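Local coordinates for protein 2-oxo-1,2-dihydroquinoline 8-monooxygenase, oxygenase component (Pseudomonas putida, PDB 1Z02) that probably hydroxylates 2-oxoquinoline at position 8 as a Rieske-type monooxygenase, using a [2Fe-2S] cluster and a mononuclear iron, at residues A[87-92]-A[103-108]; A[41-46]-A[296-301]. All coordinates share one frame; numbering follows the deposited sequence.

Contact 1: residues A[87-92]-A[103-108]; sequences RGVRLS and ISCWYH. With FES (Fe2/s2 (inorganic) cluster), chain H.
Val89 and Leu91 pack against Cys105 and Trp106 where the two cluster-binding loops of the Rieske [2Fe-2S] domain meet. Both loops supply ligands in the Cys-X-His and Cys-X-X-His pattern of Rieske proteins. Cys105 SG binds the iron FE2 at 2.3 Å. His108 ND1 binds the other iron, FE1, at 2.4 Å. Cys84 and His86 complete the two sites. SG reaches its iron because it stands anti to the backbone N of Cys105 (chi1 176°). The apolar contacts are made by Val89 and Leu91. Val89 CG1 comes in obliquely near the rim of the Trp106 indole, 3.4 Å from CZ2, the two side chains crossing at about a right angle. Leu91 CD2 presses on Cys105 CB, also at 3.4 Å, which is tight for two carbons. Val89 CG2 also approaches the bridging sulfide S2. Two polar links join the segments, one from a side chain and one through water. Trp106 NE1 donates to Arg90 O at 2.9 Å, nearly straight at 164° and with the oxygen in the indole plane. Together with Val89, this bond helps to hold the indole in its rotation. A water donates to both Leu91 O and Ser104 O. The second subunit also reaches the site: its Glu214 forms a salt bridge with Arg87, and its Asp218 is hydrogen-bonded to His108 NE2. Within 103-108, Tyr107 N donates to Cys105 SG at 3.6 Å, which would probably stabilise negative charge there.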
ATOM      1  N   ARG A  87     -19.712  17.987   2.151  1.00 10.52           N
ATOM      2  CA  ARG A  87     -18.280  17.722   2.156  1.00 10.86           C
ATOM      3  C   ARG A  87     -17.848  16.268   1.950  1.00 10.61           C
ATOM      4  O   ARG A  87     -16.815  15.838   2.458  1.00  9.52           O
ATOM      5  CB  ARG A  87     -17.661  18.316   3.424  1.00 11.00           C
ATOM      6  CG  ARG A  87     -17.992  19.797   3.555  1.00 14.43           C
ATOM      7  CD  ARG A  87     -17.130  20.517   4.564  1.00 14.03           C
ATOM      8  NE  ARG A  87     -15.731  20.535   4.150  1.00 14.62           N
ATOM      9  CZ  ARG A  87     -14.802  21.312   4.693  1.00 13.88           C
ATOM     10  NH1 ARG A  87     -13.556  21.252   4.251  1.00 13.71           N
ATOM     11  NH2 ARG A  87     -15.121  22.151   5.668  1.00 12.39           N
ATOM     12  N   GLY A  88     -18.661  15.527   1.198  1.00 10.06           N
ATOM     13  CA  GLY A  88     -18.340  14.158   0.813  1.00 10.03           C
ATOM     14  C   GLY A  88     -18.248  13.011   1.793  1.00  9.20           C
ATOM     15  O   GLY A  88     -17.676  11.965   1.470  1.00 10.01           O
ATOM     16  N   VAL A  89     -18.793  13.211   2.985  1.00  7.79           N
ATOM     17  CA  VAL A  89     -18.810  12.192   4.013  1.00  7.94           C
ATOM     18  C   VAL A  89     -19.766  11.081   3.604  1.00  9.17           C
ATOM     19  O   VAL A  89     -20.790  11.328   2.957  1.00  8.12           O
ATOM     20  CB  VAL A  89     -19.291  12.787   5.352  1.00 10.66           C
ATOM     21  CG1 VAL A  89     -19.584  11.697   6.342  1.00 12.77           C
ATOM     22  CG2 VAL A  89     -18.241  13.724   5.906  1.00 11.95           C
ATOM     23  N   ARG A  90     -19.416   9.857   3.983  1.00  8.86           N
ATOM     24  CA  ARG A  90     -20.233   8.680   3.712  1.00 10.64           C
ATOM     25  C   ARG A  90     -21.346   8.668   4.766  1.00 11.06           C
ATOM     26  O   ARG A  90     -21.076   8.542   5.968  1.00 10.47           O
ATOM     27  CB  ARG A  90     -19.365   7.423   3.834  1.00 11.85           C
ATOM     28  CG  ARG A  90     -19.491   6.477   2.662  1.00 15.52           C
ATOM     29  CD  ARG A  90     -18.270   5.613   2.405  1.00 12.09           C
ATOM     30  NE  ARG A  90     -17.402   5.399   3.556  1.00 12.15           N
ATOM     31  CZ  ARG A  90     -16.335   4.601   3.528  1.00 13.79           C
ATOM     32  NH1 ARG A  90     -15.568   4.452   4.607  1.00 12.19           N
ATOM     33  NH2 ARG A  90     -16.040   3.935   2.419  1.00 11.00           N
ATOM     34  N   LEU A  91     -22.590   8.811   4.319  1.00  7.63           N
ATOM     35  CA  LEU A  91     -23.732   8.839   5.223  1.00  8.36           C
ATOM     36  C   LEU A  91     -23.877   7.583   6.077  1.00  8.49           C
ATOM     37  O   LEU A  91     -24.288   7.662   7.235  1.00  8.48           O
ATOM     38  CB  LEU A  91     -25.030   9.050   4.431  1.00  8.13           C
ATOM     39  CG  LEU A  91     -25.063  10.232   3.452  1.00  8.58           C
ATOM     40  CD1 LEU A  91     -26.351  10.166   2.642  1.00  7.82           C
ATOM     41  CD2 LEU A  91     -24.973  11.547   4.205  1.00  7.69           C
ATOM     42  N   SER A  92     -23.529   6.434   5.502  1.00  5.93           N
ATOM     43  CA  SER A  92     -23.639   5.145   6.173  1.00  7.73           C
ATOM     44  C   SER A  92     -22.682   4.903   7.334  1.00  9.24           C
ATOM     45  O   SER A  92     -22.884   3.973   8.096  1.00  9.51           O
ATOM     46  CB  SER A  92     -23.450   4.017   5.150  1.00  7.89           C
ATOM     47  OG  SER A  92     -22.111   3.964   4.694  1.00 12.27           O
ATOM     48  N   ILE A 103     -32.868  10.609   5.402  1.00 12.18           N
ATOM     49  CA  ILE A 103     -31.611  10.132   5.965  1.00 10.14           C
ATOM     50  C   ILE A 103     -30.740  11.380   6.029  1.00 10.53           C
ATOM     51  O   ILE A 103     -30.685  12.155   5.074  1.00 10.83           O
ATOM     52  CB  ILE A 103     -30.911   9.031   5.105  1.00  9.61           C
ATOM     53  CG1 ILE A 103     -29.668   8.535   5.857  1.00  8.69           C
ATOM     54  CG2 ILE A 103     -30.544   9.567   3.719  1.00  7.67           C
ATOM     55  CD1 ILE A 103     -28.917   7.435   5.200  1.00  9.80           C
ATOM     56  N   SER A 104     -30.083  11.599   7.160  1.00  8.76           N
ATOM     57  CA  SER A 104     -29.255  12.780   7.298  1.00 10.28           C
ATOM     58  C   SER A 104     -27.787  12.455   7.391  1.00  9.82           C
ATOM     59  O   SER A 104     -27.404  11.335   7.733  1.00 11.86           O
ATOM     60  CB  SER A 104     -29.657  13.563   8.543  1.00 10.79           C
ATOM     61  OG  SER A 104     -31.016  13.947   8.478  1.00 12.60           O
ATOM     62  N   CYS A 105     -26.962  13.445   7.066  1.00 10.52           N
ATOM     63  CA  CYS A 105     -25.530  13.273   7.168  1.00 10.10           C
ATOM     64  C   CYS A 105     -25.227  13.549   8.631  1.00 11.10           C
ATOM     65  O   CYS A 105     -25.741  14.515   9.205  1.00  9.58           O
ATOM     66  CB  CYS A 105     -24.793  14.272   6.287  1.00  9.52           C
ATOM     67  SG  CYS A 105     -23.000  14.170   6.468  1.00 10.95           S
ATOM     68  N   TRP A 106     -24.404  12.694   9.229  1.00  9.42           N
ATOM     69  CA  TRP A 106     -24.043  12.816  10.634  1.00 10.13           C
ATOM     70  C   TRP A 106     -23.057  13.930  10.963  1.00 10.74           C
ATOM     71  O   TRP A 106     -22.690  14.107  12.124  1.00 10.62           O
ATOM     72  CB  TRP A 106     -23.476  11.491  11.156  1.00  9.57           C
ATOM     73  CG  TRP A 106     -22.413  10.893  10.278  1.00 11.51           C
ATOM     74  CD1 TRP A 106     -22.606  10.128   9.166  1.00 11.29           C
ATOM     75  CD2 TRP A 106     -20.998  10.998  10.453  1.00 11.74           C
ATOM     76  NE1 TRP A 106     -21.397   9.740   8.637  1.00 10.82           N
ATOM     77  CE2 TRP A 106     -20.394  10.259   9.411  1.00 13.61           C
ATOM     78  CE3 TRP A 106     -20.180  11.636  11.394  1.00 14.82           C
ATOM     79  CZ2 TRP A 106     -19.002  10.151   9.283  1.00 15.19           C
ATOM     80  CZ3 TRP A 106     -18.794  11.526  11.263  1.00 16.81           C
ATOM     81  CH2 TRP A 106     -18.223  10.786  10.218  1.00 16.96           C
ATOM     82  N   TYR A 107     -22.614  14.679   9.962  1.00  9.85           N
ATOM     83  CA  TYR A 107     -21.680  15.751  10.248  1.00 11.86           C
ATOM     84  C   TYR A 107     -22.430  17.058  10.504  1.00 12.92           C
ATOM     85  O   TYR A 107     -22.538  17.483  11.648  1.00 12.97           O
ATOM     86  CB  TYR A 107     -20.669  15.920   9.111  1.00 11.23           C
ATOM     87  CG  TYR A 107     -19.447  16.733   9.499  1.00 14.88           C
ATOM     88  CD1 TYR A 107     -18.429  16.981   8.583  1.00 17.37           C
ATOM     89  CD2 TYR A 107     -19.321  17.269  10.776  1.00 13.52           C
ATOM     90  CE1 TYR A 107     -17.320  17.747   8.930  1.00 17.15           C
ATOM     91  CE2 TYR A 107     -18.224  18.030  11.129  1.00 14.53           C
ATOM     92  CZ  TYR A 107     -17.229  18.270  10.208  1.00 15.70           C
ATOM     93  OH  TYR A 107     -16.156  19.057  10.568  1.00 19.22           O
ATOM     94  N   HIS A 108     -22.959  17.686   9.455  1.00 15.11           N
ATOM     95  CA  HIS A 108     -23.675  18.950   9.627  1.00 15.04           C
ATOM     96  C   HIS A 108     -25.183  18.835   9.433  1.00 16.28           C
ATOM     97  O   HIS A 108     -25.895  19.834   9.500  1.00 19.96           O
ATOM     98  CB  HIS A 108     -23.138  20.010   8.670  1.00 14.73           C
ATOM     99  CG  HIS A 108     -21.675  20.279   8.819  1.00 13.61           C
ATOM    100  ND1 HIS A 108     -20.720  19.671   8.031  1.00 13.49           N
ATOM    101  CD2 HIS A 108     -21.001  21.082   9.672  1.00 13.89           C
ATOM    102  CE1 HIS A 108     -19.521  20.089   8.395  1.00 13.20           C
ATOM    103  NE2 HIS A 108     -19.664  20.946   9.390  1.00 14.04           N
TER
HETATM  104 FE1  FES H 500     -21.604  18.514   6.130  1.00 12.86          FE
HETATM  105 FE2  FES H 500     -22.486  16.153   5.348  1.00 10.32          FE
HETATM  106  S1  FES H 500     -23.644  17.763   6.210  1.00 12.58           S
HETATM  107  S2  FES H 500     -20.379  16.800   5.317  1.00 15.27           S
HETATM  108  O   HOH W   1     -26.824   8.839   8.142  1.00 10.76           O

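Contact 2: residues A[41-46]-A[296-301]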
ATOM      1  N   ILE A  41     -21.956  -0.238 -15.976  1.00  7.90           N
ATOM      2  CA  ILE A  41     -22.899   0.517 -15.172  1.00  8.40           C
ATOM      3  C   ILE A  41     -24.261   0.550 -15.860  1.00  9.59           C
ATOM      4  O   ILE A  41     -24.366   0.236 -17.046  1.00 11.49           O
ATOM      5  CB  ILE A  41     -22.358   1.947 -14.918  1.00 11.14           C
ATOM      6  CG1 ILE A  41     -23.078   2.572 -13.721  1.00 11.93           C
ATOM      7  CG2 ILE A  41     -22.504   2.797 -16.167  1.00  9.55           C
ATOM      8  CD1 ILE A  41     -22.427   3.841 -13.216  1.00 14.80           C
ATOM      9  N   ASN A  42     -25.293   0.927 -15.111  1.00 10.49           N
ATOM     10  CA  ASN A  42     -26.661   0.971 -15.608  1.00 11.33           C
ATOM     11  C   ASN A  42     -27.160  -0.463 -15.761  1.00 12.15           C
ATOM     12  O   ASN A  42     -27.729  -0.828 -16.793  1.00 13.00           O
ATOM     13  CB  ASN A  42     -26.733   1.702 -16.953  1.00 11.89           C
ATOM     14  CG  ASN A  42     -26.337   3.158 -16.841  1.00 11.58           C
ATOM     15  OD1 ASN A  42     -25.842   3.753 -17.793  1.00 15.13           O
ATOM     16  ND2 ASN A  42     -26.567   3.743 -15.678  1.00  7.95           N
ATOM     17  N   HIS A  43     -26.929  -1.264 -14.721  1.00 11.60           N
ATOM     18  CA  HIS A  43     -27.341  -2.667 -14.673  1.00 10.85           C
ATOM     19  C   HIS A  43     -27.791  -3.022 -13.258  1.00  9.82           C
ATOM     20  O   HIS A  43     -27.462  -2.312 -12.305  1.00 12.58           O
ATOM     21  CB  HIS A  43     -26.182  -3.596 -15.072  1.00 11.50           C
ATOM     22  CG  HIS A  43     -26.020  -3.774 -16.550  1.00 11.40           C
ATOM     23  ND1 HIS A  43     -25.175  -2.993 -17.312  1.00 11.68           N
ATOM     24  CD2 HIS A  43     -26.583  -4.658 -17.407  1.00  7.76           C
ATOM     25  CE1 HIS A  43     -25.223  -3.391 -18.570  1.00  7.50           C
ATOM     26  NE2 HIS A  43     -26.071  -4.401 -18.655  1.00 10.78           N
ATOM     27  N   TRP A  44     -28.548  -4.111 -13.126  1.00  8.99           N
ATOM     28  CA  TRP A  44     -29.020  -4.558 -11.817  1.00  7.74           C
ATOM     29  C   TRP A  44     -27.963  -5.461 -11.189  1.00  8.28           C
ATOM     30  O   TRP A  44     -27.354  -6.283 -11.875  1.00  7.52           O
ATOM     31  CB  TRP A  44     -30.341  -5.350 -11.924  1.00  8.88           C
ATOM     32  CG  TRP A  44     -31.565  -4.528 -12.232  1.00  9.61           C
ATOM     33  CD1 TRP A  44     -32.082  -4.248 -13.465  1.00 12.34           C
ATOM     34  CD2 TRP A  44     -32.429  -3.887 -11.282  1.00 10.08           C
ATOM     35  NE1 TRP A  44     -33.215  -3.471 -13.341  1.00 14.31           N
ATOM     36  CE2 TRP A  44     -33.447  -3.233 -12.014  1.00 11.70           C
ATOM     37  CE3 TRP A  44     -32.439  -3.797  -9.883  1.00  9.52           C
ATOM     38  CZ2 TRP A  44     -34.469  -2.506 -11.392  1.00 12.89           C
ATOM     39  CZ3 TRP A  44     -33.456  -3.073  -9.265  1.00  9.89           C
ATOM     40  CH2 TRP A  44     -34.453  -2.434 -10.022  1.00 10.72           C
ATOM     41  N   TYR A  45     -27.749  -5.300  -9.887  1.00  8.31           N
ATOM     42  CA  TYR A  45     -26.783  -6.116  -9.150  1.00  7.90           C
ATOM     43  C   TYR A  45     -27.351  -6.445  -7.780  1.00  8.06           C
ATOM     44  O   TYR A  45     -28.172  -5.698  -7.251  1.00  9.45           O
ATOM     45  CB  TYR A  45     -25.467  -5.363  -8.910  1.00  7.30           C
ATOM     46  CG  TYR A  45     -24.611  -5.125 -10.125  1.00  8.14           C
ATOM     47  CD1 TYR A  45     -24.677  -3.922 -10.820  1.00  8.36           C
ATOM     48  CD2 TYR A  45     -23.722  -6.104 -10.576  1.00  7.23           C
ATOM     49  CE1 TYR A  45     -23.878  -3.694 -11.932  1.00  9.13           C
ATOM     50  CE2 TYR A  45     -22.919  -5.889 -11.690  1.00  7.41           C
ATOM     51  CZ  TYR A  45     -23.002  -4.679 -12.366  1.00  8.60           C
ATOM     52  OH  TYR A  45     -22.222  -4.450 -13.478  1.00 11.84           O
ATOM     53  N   PRO A  46     -26.928  -7.572  -7.190  1.00  8.57           N
ATOM     54  CA  PRO A  46     -27.421  -7.931  -5.860  1.00  9.27           C
ATOM     55  C   PRO A  46     -26.637  -7.033  -4.891  1.00 10.34           C
ATOM     56  O   PRO A  46     -25.417  -6.876  -5.028  1.00  9.48           O
ATOM     57  CB  PRO A  46     -27.049  -9.410  -5.751  1.00  8.64           C
ATOM     58  CG  PRO A  46     -25.791  -9.502  -6.554  1.00  8.53           C
ATOM     59  CD  PRO A  46     -26.124  -8.667  -7.769  1.00  8.59           C
ATOM     60  N   VAL A 296     -24.527 -17.589 -19.096  1.00 13.95           N
ATOM     61  CA  VAL A 296     -24.138 -16.316 -18.506  1.00 13.67           C
ATOM     62  C   VAL A 296     -24.802 -15.151 -19.241  1.00 13.49           C
ATOM     63  O   VAL A 296     -24.869 -15.128 -20.468  1.00 14.91           O
ATOM     64  CB  VAL A 296     -22.582 -16.151 -18.509  1.00 13.05           C
ATOM     65  CG1 VAL A 296     -22.057 -16.195 -19.931  1.00 15.61           C
ATOM     66  CG2 VAL A 296     -22.183 -14.835 -17.812  1.00  8.87           C
ATOM     67  N   VAL A 297     -25.311 -14.196 -18.472  1.00 14.40           N
ATOM     68  CA  VAL A 297     -25.973 -13.027 -19.029  1.00 13.77           C
ATOM     69  C   VAL A 297     -25.415 -11.748 -18.406  1.00 13.54           C
ATOM     70  O   VAL A 297     -24.849 -11.776 -17.305  1.00 10.73           O
ATOM     71  CB  VAL A 297     -27.503 -13.066 -18.758  1.00 15.94           C
ATOM     72  CG1 VAL A 297     -28.126 -14.278 -19.424  1.00 14.15           C
ATOM     73  CG2 VAL A 297     -27.771 -13.097 -17.250  1.00 15.82           C
ATOM     74  N   LEU A 298     -25.574 -10.625 -19.108  1.00 13.14           N
ATOM     75  CA  LEU A 298     -25.111  -9.345 -18.581  1.00 11.70           C
ATOM     76  C   LEU A 298     -25.927  -9.056 -17.313  1.00 12.03           C
ATOM     77  O   LEU A 298     -27.086  -9.432 -17.222  1.00  9.74           O
ATOM     78  CB  LEU A 298     -25.346  -8.221 -19.608  1.00 11.12           C
ATOM     79  CG  LEU A 298     -24.295  -8.060 -20.716  1.00 11.38           C
ATOM     80  CD1 LEU A 298     -24.817  -7.160 -21.835  1.00 10.82           C
ATOM     81  CD2 LEU A 298     -23.036  -7.480 -20.117  1.00 11.21           C
ATOM     82  N   PRO A 299     -25.324  -8.385 -16.315  1.00  9.74           N
ATOM     83  CA  PRO A 299     -23.972  -7.814 -16.265  1.00 10.00           C
ATOM     84  C   PRO A 299     -22.855  -8.810 -15.954  1.00  9.71           C
ATOM     85  O   PRO A 299     -21.704  -8.412 -15.758  1.00  9.98           O
ATOM     86  CB  PRO A 299     -24.092  -6.752 -15.179  1.00  8.95           C
ATOM     87  CG  PRO A 299     -25.001  -7.399 -14.200  1.00 10.74           C
ATOM     88  CD  PRO A 299     -26.083  -8.013 -15.106  1.00  9.52           C
ATOM     89  N   GLY A 300     -23.200 -10.092 -15.929  1.00  9.54           N
ATOM     90  CA  GLY A 300     -22.231 -11.133 -15.632  1.00  8.57           C
ATOM     91  C   GLY A 300     -22.794 -12.043 -14.558  1.00  9.61           C
ATOM     92  O   GLY A 300     -22.233 -12.162 -13.462  1.00  8.44           O
ATOM     93  N   VAL A 301     -23.920 -12.680 -14.871  1.00  8.84           N
ATOM     94  CA  VAL A 301     -24.595 -13.566 -13.925  1.00  9.98           C
ATOM     95  C   VAL A 301     -24.610 -15.012 -14.405  1.00 11.41           C
ATOM     96  O   VAL A 301     -25.087 -15.307 -15.497  1.00 10.71           O
ATOM     97  CB  VAL A 301     -26.060 -13.117 -13.683  1.00  9.50           C
ATOM     98  CG1 VAL A 301     -26.596 -13.774 -12.429  1.00  7.91           C
ATOM     99  CG2 VAL A 301     -26.136 -11.610 -13.576  1.00 11.17           C
TER
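Pro299 lays its ring against His43 and Tyr45, and these three residues carry most of the buried surface. Pro299 follows a cis peptide bond in the turn between strands 293-297 and 301-305. Its CG sits over the face of the Tyr45 ring in a CH-pi contact, 4.0 Å from the centroid and 29° off the ring normal. Pro299 CB lies 3.4 Å from Tyr45 OH. That hydroxyl is hydrogen-bonded to the backbone O of Phe40. On the His43 side, Pro299 CB packs on His43 CB at 3.8 Å, and Pro299 CA lies over a face of the imidazole. CG of His43 is anti to its own carbonyl carbon (chi1 -84°), which turns the ring toward the proline. Leu298 CB adds a contact with His43 NE2 at 4.0 Å. An alanine at Tyr45 would probably open a gap beside Pro299 and leave Phe40 O without this hydroxyl partner. The contact packs the first strand of the Rieske part against a turn of the antiparallel sheet in the iron-bearing part, Bet v 1-like by family. Strand 43-49 pairs with strand 147-152, Tyr45 also touches Val319 of strand 313-320, and Leu298 rests on Trp397, Ala401 and Trp404 of helix 392-404.

How the contacts relate
The centres of contacts 1 and 2 are about 29 Å apart, and their nearest atoms are about 15 Å apart. Along the chain, 41-46 comes first, then 87-92 and 103-108, and last 296-301, so contact 1 is nested inside the loop closed by contact 2. The centre of contact 1 is about 28 Å from the centre of the chain, that of contact 2 about 7 Å. The two share no sheet. Contact 1 forms part of the cluster site and meets the second subunit, consistent with electron transfer between subunits as in other Rieske oxygenases. Contact 2 joins strand 43-49 to the seven-stranded sheet of the catalytic part, within one chain.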